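Local coordinates for beta-glucuronidase (uncultured Clostridium sp., PDB 6U7J), which hydrolyses beta-D-glucuronides as a gut microbial glycoside hydrolase of family 2, and probably reactivates estrogens by removing glucuronic acid from their conjugates, at residues 31-36 / 42-47; 38-43 / 76-81; 46-51 / 136-141; 105-108 / 113-116. All blocks are in the same frame, centred on the assembly; numbering follows the deposited sequence.

Interaction 1 (31-36 / 42-47); sequences KRDNYY and EKWFEK
Lys-31 lays the end of its side chain flat over one face of the Trp-44 indole, and this is the tight part of the contact. CE sits 3.5 Å from the centroid of the six-membered ring, a CH-pi contact, and NZ follows at 3.9 Å from the same centroid, only 11° off the ring normal, a cation-pi interaction. The lysine leaves its backbone with CG anti to N (chi1 -177°) and bends at chi3 (70°), which folds CE and NZ across the indole at about a right angle to it. NZ also donates to the backbone O of Glu-50, so the ammonium group is held over the ring by a second partner. Arg-32 O meets the indole edge in the ring plane, 3.7 Å from Trp-44 CH2. Asp-33 OD1 approaches to 3.6 Å from Trp-44 CZ3; this carboxylate oxygen accepts from Gly-39 N.

Toward solvent the contact thins to one polar link. Tyr-35 OH donates to Glu-42 OE2 at 3.0 Å, meeting the anti side of the carboxylate, while Gln-38 NE2 binds the same oxygen. Glu-42 OE1 takes the indole NE1 of Trp-44 at 3.2 Å from above the carboxylate plane, tying the exposed pair to the packed ring.

Trp-44 packs beside the end of strand 20-32 in the sugar-binding domain. Helix 38-41 connects the two segments and ends in a Schellman motif at Lys-43, Leu-49 packs on the indole, and Trp-78 of the adjoining strand 76-85 meets it edge-to-face.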
# COMPACT_ATOMS: atom_id res chain seq x y z
N LYS B 31 9.28 -34.14 -7.02
CA LYS B 31 10.49 -33.83 -7.74
C LYS B 31 10.10 -33.38 -9.14
O LYS B 31 9.17 -33.93 -9.73
CB LYS B 31 11.43 -35.05 -7.81
CG LYS B 31 12.76 -34.77 -8.48
CD LYS B 31 13.81 -35.82 -8.10
CE LYS B 31 13.51 -37.15 -8.73
NZ LYS B 31 14.66 -38.09 -8.50
N ARG B 32 10.81 -32.39 -9.67
CA ARG B 32 10.58 -31.99 -11.05
C ARG B 32 11.62 -32.61 -11.98
O ARG B 32 12.70 -33.01 -11.56
CB ARG B 32 10.62 -30.46 -11.17
CG ARG B 32 11.97 -29.87 -11.16
CD ARG B 32 11.93 -28.43 -11.67
NE ARG B 32 13.06 -27.69 -11.13
CZ ARG B 32 14.19 -27.45 -11.78
NH1 ARG B 32 14.34 -27.87 -13.02
NH2 ARG B 32 15.17 -26.76 -11.18
N ASP B 33 11.25 -32.71 -13.25
CA ASP B 33 12.22 -33.06 -14.29
C ASP B 33 13.30 -31.98 -14.41
O ASP B 33 12.99 -30.78 -14.39
CB ASP B 33 11.53 -33.21 -15.64
CG ASP B 33 10.89 -34.58 -15.85
OD1 ASP B 33 11.14 -35.51 -15.04
OD2 ASP B 33 10.12 -34.73 -16.83
N ASN B 34 14.56 -32.41 -14.56
CA ASN B 34 15.64 -31.48 -14.87
C ASN B 34 15.87 -31.32 -16.36
O ASN B 34 16.56 -30.39 -16.77
CB ASN B 34 16.96 -31.92 -14.19
CG ASN B 34 16.84 -32.02 -12.68
OD1 ASN B 34 16.92 -33.10 -12.10
ND2 ASN B 34 16.62 -30.88 -12.02
N TYR B 35 15.32 -32.19 -17.20
CA TYR B 35 15.25 -31.94 -18.63
C TYR B 35 13.94 -32.56 -19.11
O TYR B 35 13.29 -33.30 -18.38
CB TYR B 35 16.47 -32.49 -19.38
CG TYR B 35 16.67 -33.99 -19.24
CD1 TYR B 35 15.98 -34.88 -20.05
CD2 TYR B 35 17.54 -34.51 -18.29
CE1 TYR B 35 16.16 -36.25 -19.93
CE2 TYR B 35 17.72 -35.89 -18.16
CZ TYR B 35 17.03 -36.75 -18.98
OH TYR B 35 17.20 -38.11 -18.85
N TYR B 36 13.56 -32.23 -20.35
CA TYR B 36 12.26 -32.66 -20.85
C TYR B 36 12.12 -34.18 -20.79
O TYR B 36 12.93 -34.92 -21.37
CB TYR B 36 12.06 -32.17 -22.28
CG TYR B 36 10.68 -32.46 -22.82
CD1 TYR B 36 9.55 -32.11 -22.09
CD2 TYR B 36 10.50 -33.08 -24.05
CE1 TYR B 36 8.27 -32.37 -22.57
CE2 TYR B 36 9.22 -33.35 -24.54
CZ TYR B 36 8.11 -33.00 -23.79
OH TYR B 36 6.84 -33.27 -24.27
N GLU B 42 14.30 -41.97 -17.60
CA GLU B 42 15.04 -42.67 -16.57
C GLU B 42 14.15 -43.61 -15.77
O GLU B 42 14.62 -44.22 -14.80
CB GLU B 42 15.74 -41.66 -15.66
CG GLU B 42 16.67 -40.77 -16.45
CD GLU B 42 17.53 -39.87 -15.58
OE1 GLU B 42 17.49 -40.01 -14.34
OE2 GLU B 42 18.24 -39.00 -16.14
N LYS B 43 12.88 -43.74 -16.17
CA LYS B 43 11.92 -44.66 -15.57
C LYS B 43 11.91 -44.51 -14.06
O LYS B 43 12.00 -45.49 -13.31
CB LYS B 43 12.21 -46.10 -16.01
CG LYS B 43 12.21 -46.19 -17.54
CD LYS B 43 11.67 -47.50 -18.09
CE LYS B 43 12.28 -47.78 -19.46
NZ LYS B 43 11.54 -48.85 -20.22
N TRP B 44 11.74 -43.25 -13.62
CA TRP B 44 11.73 -42.93 -12.20
C TRP B 44 10.65 -43.68 -11.46
O TRP B 44 10.78 -43.94 -10.26
CB TRP B 44 11.52 -41.43 -11.99
CG TRP B 44 12.74 -40.61 -12.17
CD1 TRP B 44 14.01 -41.06 -12.42
CD2 TRP B 44 12.82 -39.18 -12.11
NE1 TRP B 44 14.87 -39.99 -12.54
CE2 TRP B 44 14.17 -38.83 -12.35
CE3 TRP B 44 11.89 -38.16 -11.88
CZ2 TRP B 44 14.61 -37.50 -12.35
CZ3 TRP B 44 12.32 -36.85 -11.90
CH2 TRP B 44 13.67 -36.53 -12.13
N PHE B 45 9.56 -44.03 -12.16
CA PHE B 45 8.43 -44.72 -11.54
C PHE B 45 8.75 -46.16 -11.10
O PHE B 45 7.97 -46.74 -10.34
CB PHE B 45 7.26 -44.74 -12.51
CG PHE B 45 7.61 -45.29 -13.87
CD1 PHE B 45 7.66 -46.66 -14.09
CD2 PHE B 45 7.87 -44.43 -14.93
CE1 PHE B 45 7.97 -47.17 -15.33
CE2 PHE B 45 8.18 -44.94 -16.18
CZ PHE B 45 8.23 -46.30 -16.38
N GLU B 46 9.85 -46.75 -11.56
CA GLU B 46 10.12 -48.15 -11.23
C GLU B 46 10.60 -48.34 -9.80
O GLU B 46 10.66 -49.48 -9.34
CB GLU B 46 11.15 -48.73 -12.19
CG GLU B 46 10.71 -48.72 -13.63
CD GLU B 46 11.57 -49.60 -14.51
OE1 GLU B 46 12.77 -49.75 -14.18
OE2 GLU B 46 11.05 -50.14 -15.52
N LYS B 47 10.94 -47.28 -9.09
CA LYS B 47 11.43 -47.37 -7.72
C LYS B 47 11.05 -46.09 -7.00
O LYS B 47 10.69 -45.10 -7.65
CB LYS B 47 12.95 -47.61 -7.70
CG LYS B 47 13.82 -46.40 -8.09
CD LYS B 47 13.87 -46.13 -9.61
CE LYS B 47 14.82 -44.95 -9.97
NZ LYS B 47 15.10 -44.87 -11.45

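Interaction 2 (38-43 / 76-81); sequences QGFEEK and WVWYER
Phe-40 stands between two tryptophans of strand 76-85 and uses its ring differently with each. Toward Trp-76 it presents an edge: the pair is T-shaped, with planes at 75°, and Phe-40 CE2 comes within 3.6 Å of Trp-76 CD2 over the indole face. Toward Trp-78 the roles reverse, since the edge of that indole meets the face of Phe-40 in an offset edge-to-face pair, Phe-40 CE1 lying 3.5 Å from Trp-78 CH2. Both indoles have CG beside the backbone N (chi1 -67° in each) and reach from the same side of the strand, two residues apart, to form an aromatic cluster with Phe-40. The cluster seats the short helix 38-41 on the antiparallel sheet of the sugar-binding domain, where Ala-142 of strand 135-144 and Val-106 of strand 104-109 also touch Phe-40.

Packing against backbone comes next. Gly-39, lacking a side chain, lets the indole of Trp-78 close directly on the helix, with Gly-39 C 3.4 Å from Trp-78 CZ2.

The polar link is made by water. One molecule accepts from Trp-78 NE1 at 3.1 Å, in the plane of the indole, and from Phe-40 N at 3.1 Å, bridging the strand's side chain to the backbone of the short helix.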
# COMPACT_ATOMS: atom_id res chain seq x y z
N GLN B 38 12.64 -36.30 -18.38
CA GLN B 38 13.67 -37.07 -17.68
C GLN B 38 13.08 -38.23 -16.89
O GLN B 38 13.59 -39.35 -16.95
CB GLN B 38 14.46 -36.16 -16.74
CG GLN B 38 15.44 -36.94 -15.86
CD GLN B 38 16.27 -36.04 -14.98
OE1 GLN B 38 15.87 -34.92 -14.66
NE2 GLN B 38 17.45 -36.51 -14.59
N GLY B 39 11.99 -37.98 -16.15
CA GLY B 39 11.38 -39.03 -15.35
C GLY B 39 10.96 -40.24 -16.17
O GLY B 39 11.13 -41.39 -15.74
N PHE B 40 10.37 -40.01 -17.35
CA PHE B 40 9.98 -41.12 -18.20
C PHE B 40 11.20 -41.82 -18.77
O PHE B 40 11.25 -43.06 -18.83
CB PHE B 40 9.08 -40.64 -19.35
CG PHE B 40 7.79 -40.01 -18.90
CD1 PHE B 40 6.93 -40.68 -18.05
CD2 PHE B 40 7.43 -38.75 -19.35
CE1 PHE B 40 5.74 -40.10 -17.64
CE2 PHE B 40 6.24 -38.16 -18.94
CZ PHE B 40 5.39 -38.83 -18.08
N GLU B 41 12.19 -41.05 -19.19
CA GLU B 41 13.37 -41.63 -19.83
C GLU B 41 14.18 -42.44 -18.84
O GLU B 41 14.70 -43.51 -19.18
CB GLU B 41 14.22 -40.52 -20.46
CG GLU B 41 13.61 -39.98 -21.75
CD GLU B 41 14.62 -39.26 -22.64
OE1 GLU B 41 15.83 -39.31 -22.34
OE2 GLU B 41 14.18 -38.64 -23.63
N GLU B 42 14.30 -41.97 -17.60
CA GLU B 42 15.04 -42.67 -16.57
C GLU B 42 14.15 -43.61 -15.77
O GLU B 42 14.62 -44.22 -14.80
CB GLU B 42 15.74 -41.66 -15.66
CG GLU B 42 16.67 -40.77 -16.45
CD GLU B 42 17.53 -39.87 -15.58
OE1 GLU B 42 17.49 -40.01 -14.34
OE2 GLU B 42 18.24 -39.00 -16.14
N LYS B 43 12.88 -43.74 -16.17
CA LYS B 43 11.92 -44.66 -15.57
C LYS B 43 11.91 -44.51 -14.06
O LYS B 43 12.00 -45.49 -13.31
CB LYS B 43 12.21 -46.10 -16.01
CG LYS B 43 12.21 -46.19 -17.54
CD LYS B 43 11.67 -47.50 -18.09
CE LYS B 43 12.28 -47.78 -19.46
NZ LYS B 43 11.54 -48.85 -20.22
N TRP B 76 7.19 -31.76 -17.00
CA TRP B 76 6.61 -32.76 -16.11
C TRP B 76 7.24 -32.69 -14.72
O TRP B 76 8.42 -32.38 -14.57
CB TRP B 76 6.81 -34.18 -16.66
CG TRP B 76 6.01 -34.42 -17.92
CD1 TRP B 76 6.37 -34.10 -19.19
CD2 TRP B 76 4.71 -35.02 -18.00
NE1 TRP B 76 5.37 -34.45 -20.07
CE2 TRP B 76 4.34 -35.02 -19.36
CE3 TRP B 76 3.83 -35.54 -17.06
CZ2 TRP B 76 3.12 -35.55 -19.80
CZ3 TRP B 76 2.61 -36.05 -17.49
CH2 TRP B 76 2.27 -36.05 -18.86
N VAL B 77 6.43 -33.01 -13.72
CA VAL B 77 6.88 -33.20 -12.35
C VAL B 77 6.33 -34.53 -11.85
O VAL B 77 5.45 -35.13 -12.46
CB VAL B 77 6.46 -32.04 -11.42
CG1 VAL B 77 6.98 -30.71 -11.98
CG2 VAL B 77 4.92 -31.99 -11.27
N TRP B 78 6.85 -34.96 -10.69
CA TRP B 78 6.59 -36.28 -10.16
C TRP B 78 6.16 -36.17 -8.71
O TRP B 78 6.88 -35.60 -7.88
CB TRP B 78 7.84 -37.16 -10.29
CG TRP B 78 8.14 -37.43 -11.72
CD1 TRP B 78 8.81 -36.62 -12.59
CD2 TRP B 78 7.71 -38.56 -12.47
NE1 TRP B 78 8.83 -37.19 -13.85
CE2 TRP B 78 8.17 -38.38 -13.80
CE3 TRP B 78 6.97 -39.71 -12.16
CZ2 TRP B 78 7.93 -39.32 -14.81
CZ3 TRP B 78 6.74 -40.65 -13.16
CH2 TRP B 78 7.23 -40.45 -14.47
N TYR B 79 4.99 -36.71 -8.40
CA TYR B 79 4.48 -36.83 -7.05
C TYR B 79 4.50 -38.29 -6.63
O TYR B 79 4.29 -39.18 -7.46
CB TYR B 79 3.04 -36.34 -6.94
CG TYR B 79 2.77 -34.86 -7.04
CD1 TYR B 79 2.36 -34.14 -5.92
CD2 TYR B 79 2.85 -34.18 -8.25
CE1 TYR B 79 2.08 -32.79 -5.99
CE2 TYR B 79 2.55 -32.82 -8.34
CZ TYR B 79 2.17 -32.13 -7.19
OH TYR B 79 1.87 -30.79 -7.24
N GLU B 80 4.65 -38.53 -5.33
CA GLU B 80 4.58 -39.90 -4.84
C GLU B 80 4.12 -39.92 -3.40
O GLU B 80 4.50 -39.05 -2.61
CB GLU B 80 5.95 -40.59 -4.94
CG GLU B 80 5.95 -42.02 -4.48
CD GLU B 80 7.20 -42.73 -4.94
OE1 GLU B 80 7.16 -43.32 -6.04
OE2 GLU B 80 8.22 -42.66 -4.22
N ARG B 81 3.30 -40.91 -3.06
CA ARG B 81 3.00 -41.21 -1.67
C ARG B 81 2.63 -42.68 -1.54
O ARG B 81 2.48 -43.40 -2.53
CB ARG B 81 1.88 -40.30 -1.13
CG ARG B 81 0.49 -40.61 -1.65
CD ARG B 81 -0.58 -40.03 -0.76
NE ARG B 81 -0.79 -40.86 0.43
CZ ARG B 81 -1.44 -40.47 1.52
NH1 ARG B 81 -1.96 -39.25 1.61
NH2 ARG B 81 -1.57 -41.31 2.53
O HOH W 1 9.30 -37.10 -16.90

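Interaction 3 (46-51 / 136-141); sequences EKPLED and ENRLTV
Arg-138 turns one face of its guanidinium to the backbone of Lys-47 and Pro-48. Pro-48 N lies over the centre of the flat group, 3.8 Å from Arg-138 CZ, and the carbonyl carbon of Lys-47 sits over the same face nearer the rim, 3.7 Å from CZ. The peptide therefore stacks on the guanidinium. Lys-47 O comes to 3.5 Å from Arg-138 NH1 but lies above the plane, at a poor angle for a hydrogen bond. The proline ring crosses the arginine at about a right angle, its CD 3.9 Å from Arg-138 NE and its CG 4.0 Å from Arg-138 CD. From CA the arginine runs extended through CG and CD, then bends at chi3 (60°), and this kink turns the flat end across the loop. Its charge is answered by Glu-80, whose OE1 makes a salt bridge to NH1, while NH2 makes a weak hydrogen bond to Phe-45 O.

The partner carboxylate also binds the loop, Glu-80 OE2 accepting from Leu-49 N, so this one residue of strand 76-85 bonds to both sides of the surface contact. Here the loop between helix 38-41 and strand 53-57 lies over a face of the sheet at strand 135-144, which runs between strands 76-85 and 104-109.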
# COMPACT_ATOMS: atom_id res chain seq x y z
N GLU B 46 9.85 -46.75 -11.56
CA GLU B 46 10.12 -48.15 -11.23
C GLU B 46 10.60 -48.34 -9.80
O GLU B 46 10.66 -49.48 -9.34
CB GLU B 46 11.15 -48.73 -12.19
CG GLU B 46 10.71 -48.72 -13.63
CD GLU B 46 11.57 -49.60 -14.51
OE1 GLU B 46 12.77 -49.75 -14.18
OE2 GLU B 46 11.05 -50.14 -15.52
N LYS B 47 10.94 -47.28 -9.09
CA LYS B 47 11.43 -47.37 -7.72
C LYS B 47 11.05 -46.09 -7.00
O LYS B 47 10.69 -45.10 -7.65
CB LYS B 47 12.95 -47.61 -7.70
CG LYS B 47 13.82 -46.40 -8.09
CD LYS B 47 13.87 -46.13 -9.61
CE LYS B 47 14.82 -44.95 -9.97
NZ LYS B 47 15.10 -44.87 -11.45
N PRO B 48 11.06 -46.08 -5.67
CA PRO B 48 10.68 -44.87 -4.93
C PRO B 48 11.47 -43.65 -5.38
O PRO B 48 12.65 -43.73 -5.73
CB PRO B 48 10.98 -45.24 -3.48
CG PRO B 48 10.70 -46.72 -3.43
CD PRO B 48 11.12 -47.26 -4.78
N LEU B 49 10.79 -42.50 -5.40
CA LEU B 49 11.44 -41.25 -5.79
C LEU B 49 12.57 -40.90 -4.83
O LEU B 49 12.44 -41.08 -3.61
CB LEU B 49 10.42 -40.10 -5.83
CG LEU B 49 9.37 -40.09 -6.94
CD1 LEU B 49 8.55 -38.77 -6.90
CD2 LEU B 49 10.00 -40.31 -8.31
N GLU B 50 13.68 -40.40 -5.38
CA GLU B 50 14.85 -39.97 -4.64
C GLU B 50 15.09 -38.48 -4.87
O GLU B 50 14.70 -37.93 -5.91
CB GLU B 50 16.11 -40.74 -5.06
CG GLU B 50 16.18 -42.16 -4.50
CD GLU B 50 17.11 -43.07 -5.29
OE1 GLU B 50 18.12 -42.58 -5.83
OE2 GLU B 50 16.81 -44.29 -5.35
N ASP B 51 15.78 -37.85 -3.92
CA ASP B 51 16.06 -36.41 -3.93
C ASP B 51 14.77 -35.60 -4.15
O ASP B 51 14.57 -34.95 -5.18
CB ASP B 51 17.12 -36.06 -4.99
CG ASP B 51 18.34 -36.97 -4.94
OD1 ASP B 51 18.52 -37.77 -5.88
OD2 ASP B 51 19.12 -36.90 -3.95
N GLU B 136 0.34 -51.87 2.42
CA GLU B 136 1.03 -50.72 1.83
C GLU B 136 1.11 -50.82 0.31
O GLU B 136 1.41 -51.87 -0.25
CB GLU B 136 2.43 -50.62 2.43
CG GLU B 136 3.32 -49.61 1.78
CD GLU B 136 4.23 -48.92 2.79
OE1 GLU B 136 3.71 -48.32 3.76
OE2 GLU B 136 5.46 -48.98 2.60
N ASN B 137 0.83 -49.69 -0.36
CA ASN B 137 1.01 -49.52 -1.80
C ASN B 137 1.76 -48.22 -2.07
O ASN B 137 1.79 -47.31 -1.23
CB ASN B 137 -0.35 -49.50 -2.53
CG ASN B 137 -1.07 -50.85 -2.49
OD1 ASN B 137 -1.06 -51.60 -3.47
ND2 ASN B 137 -1.67 -51.17 -1.35
N ARG B 138 2.37 -48.12 -3.24
CA ARG B 138 3.09 -46.92 -3.65
C ARG B 138 2.36 -46.29 -4.83
O ARG B 138 2.06 -46.98 -5.82
CB ARG B 138 4.54 -47.21 -4.04
CG ARG B 138 5.33 -45.98 -4.47
CD ARG B 138 6.86 -46.20 -4.44
NE ARG B 138 7.27 -47.28 -5.32
CZ ARG B 138 7.48 -47.13 -6.62
NH1 ARG B 138 7.35 -45.93 -7.19
NH2 ARG B 138 7.83 -48.17 -7.37
N LEU B 139 2.06 -45.00 -4.71
CA LEU B 139 1.32 -44.26 -5.73
C LEU B 139 2.22 -43.17 -6.27
O LEU B 139 2.68 -42.31 -5.52
CB LEU B 139 0.02 -43.68 -5.13
CG LEU B 139 -0.80 -42.79 -6.07
CD1 LEU B 139 -1.12 -43.50 -7.38
CD2 LEU B 139 -2.08 -42.31 -5.39
N THR B 140 2.49 -43.22 -7.58
CA THR B 140 3.34 -42.26 -8.25
C THR B 140 2.53 -41.59 -9.34
O THR B 140 1.89 -42.28 -10.14
CB THR B 140 4.59 -42.94 -8.85
OG1 THR B 140 5.15 -43.85 -7.89
CG2 THR B 140 5.64 -41.88 -9.26
N VAL B 141 2.55 -40.26 -9.37
CA VAL B 141 1.74 -39.47 -10.31
C VAL B 141 2.66 -38.51 -11.05
O VAL B 141 3.23 -37.60 -10.44
CB VAL B 141 0.63 -38.69 -9.61
CG1 VAL B 141 -0.12 -37.84 -10.63
CG2 VAL B 141 -0.33 -39.64 -8.89

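Interaction 4 (105-108 / 113-116); sequences AVIY and EITR
Ile-107 O is gripped by two successive N-H groups of the facing strand: Ile-114 N at 2.8 Å, nearly straight (165°), and Thr-115 N at 3.5 Å, a weak bond. Glu-113 CA adds a C-H...O contact to the same Ile-107 O at 3.4 Å. In return Ile-107 N donates to Thr-115 O at 2.9 Å.

Two residues facing one define a classic beta bulge, in which Ile-114 and Thr-115 lie opposite Ile-107 and the antiparallel register slips by one residue. It lies in the beta hairpin of strands 104-109 and 112-118, part of the sugar-binding domain's sheet. Before the bulge Val-106 pairs with Arg-116, and after it Tyr-108 pairs with Glu-113, both non-hydrogen-bonded.

On the face carrying Ile-107 and Thr-115 the side chains run side by side, Ile-107 CG1 3.5 Å from Thr-115 CG2. Ile-107 CG2 turns to the other bulge residue and meets Ile-114 CG1 at 3.7 Å. Ile-107 also packs on Leu-139 and Val-141 of strand 135-144.

The face of Val-106, Tyr-108, Glu-113 and Arg-116 carries the polar groups. Glu-113, extended from CG anti to N (chi1 175°), lays its carboxylate over Val-106 CG1, and its OE2 takes Arg-116 NE at 2.7 Å on the syn side, in the guanidinium plane, as a salt bridge within the strand. Its OE1 accepts from a water that also hydrogen-bonds to Tyr-108 OH. The tyrosine ring stands almost perpendicular to that carboxylate (84°) and stacks on Phe-45.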
# COMPACT_ATOMS: atom_id res chain seq x y z
N ALA B 105 -1.83 -36.36 -16.78
CA ALA B 105 -1.47 -37.30 -15.72
C ALA B 105 -1.07 -38.65 -16.29
O ALA B 105 -1.67 -39.15 -17.24
CB ALA B 105 -2.62 -37.49 -14.73
N VAL B 106 -0.05 -39.25 -15.68
CA VAL B 106 0.25 -40.67 -15.83
C VAL B 106 0.32 -41.24 -14.42
O VAL B 106 1.15 -40.80 -13.62
CB VAL B 106 1.56 -40.93 -16.60
CG1 VAL B 106 1.72 -42.43 -16.92
CG2 VAL B 106 1.59 -40.13 -17.89
N ILE B 107 -0.56 -42.18 -14.12
CA ILE B 107 -0.72 -42.75 -12.78
C ILE B 107 -0.03 -44.11 -12.75
O ILE B 107 -0.32 -44.98 -13.58
CB ILE B 107 -2.21 -42.92 -12.43
CG1 ILE B 107 -2.99 -41.62 -12.64
CG2 ILE B 107 -2.36 -43.50 -11.02
CD1 ILE B 107 -2.31 -40.37 -12.12
N TYR B 108 0.87 -44.30 -11.78
CA TYR B 108 1.55 -45.57 -11.57
C TYR B 108 1.19 -46.11 -10.19
O TYR B 108 1.07 -45.34 -9.23
CB TYR B 108 3.08 -45.44 -11.66
CG TYR B 108 3.61 -44.83 -12.95
CD1 TYR B 108 3.68 -43.45 -13.12
CD2 TYR B 108 4.04 -45.65 -14.00
CE1 TYR B 108 4.17 -42.90 -14.29
CE2 TYR B 108 4.53 -45.11 -15.17
CZ TYR B 108 4.59 -43.73 -15.31
OH TYR B 108 5.07 -43.18 -16.47
N GLU B 113 2.26 -48.52 -14.63
CA GLU B 113 1.32 -47.54 -15.17
C GLU B 113 -0.09 -48.12 -15.23
O GLU B 113 -0.31 -49.12 -15.91
CB GLU B 113 1.77 -47.11 -16.56
CG GLU B 113 0.76 -46.19 -17.21
CD GLU B 113 1.21 -45.69 -18.56
OE1 GLU B 113 2.43 -45.59 -18.79
OE2 GLU B 113 0.33 -45.41 -19.39
N ILE B 114 -1.04 -47.48 -14.54
CA ILE B 114 -2.41 -48.00 -14.51
C ILE B 114 -3.41 -47.11 -15.25
O ILE B 114 -4.47 -47.62 -15.65
CB ILE B 114 -2.91 -48.26 -13.07
CG1 ILE B 114 -2.81 -47.00 -12.21
CG2 ILE B 114 -2.17 -49.46 -12.44
CD1 ILE B 114 -3.66 -47.08 -10.93
N THR B 115 -3.14 -45.82 -15.43
CA THR B 115 -4.03 -45.00 -16.24
C THR B 115 -3.32 -43.72 -16.66
O THR B 115 -2.23 -43.39 -16.18
CB THR B 115 -5.35 -44.70 -15.51
OG1 THR B 115 -6.35 -44.34 -16.48
CG2 THR B 115 -5.22 -43.55 -14.53
N ARG B 116 -3.96 -43.03 -17.60
CA ARG B 116 -3.51 -41.75 -18.13
C ARG B 116 -4.71 -40.83 -18.23
O ARG B 116 -5.85 -41.28 -18.36
CB ARG B 116 -2.91 -41.88 -19.52
CG ARG B 116 -1.54 -42.46 -19.56
CD ARG B 116 -1.23 -42.83 -20.99
NE ARG B 116 0.10 -43.40 -21.11
CZ ARG B 116 1.05 -42.89 -21.87
NH1 ARG B 116 0.81 -41.79 -22.58
NH2 ARG B 116 2.24 -43.48 -21.92
O HOH W 2 5.09 -44.89 -18.58

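Overall arrangement
All four contacts belong to the sugar-binding domain and reach its antiparallel sheet. Interactions 1, 2 and 4 are partly buried; interaction 3 is the surface contact. Interactions 1 and 2, centres about 3 Å apart, share the surroundings of helix 38-41: interaction 1 joins the segments before and after it, interaction 2 seats it on strand 76-85. Both rely on aromatic rings, with a lysine over the indole in the first and a purely aromatic trio in the second. Interaction 3 stacks a guanidinium on loop backbone, linked to strand 76-85 through Glu-80. Interaction 4 is a backbone-bonded hairpin, with aliphatic contacts on the face of Ile-107 and Thr-115 and a salt bridge on the other. Tyr-108 joins it to interactions 1 and 2 by touching Phe-45, Phe-40 and Trp-78.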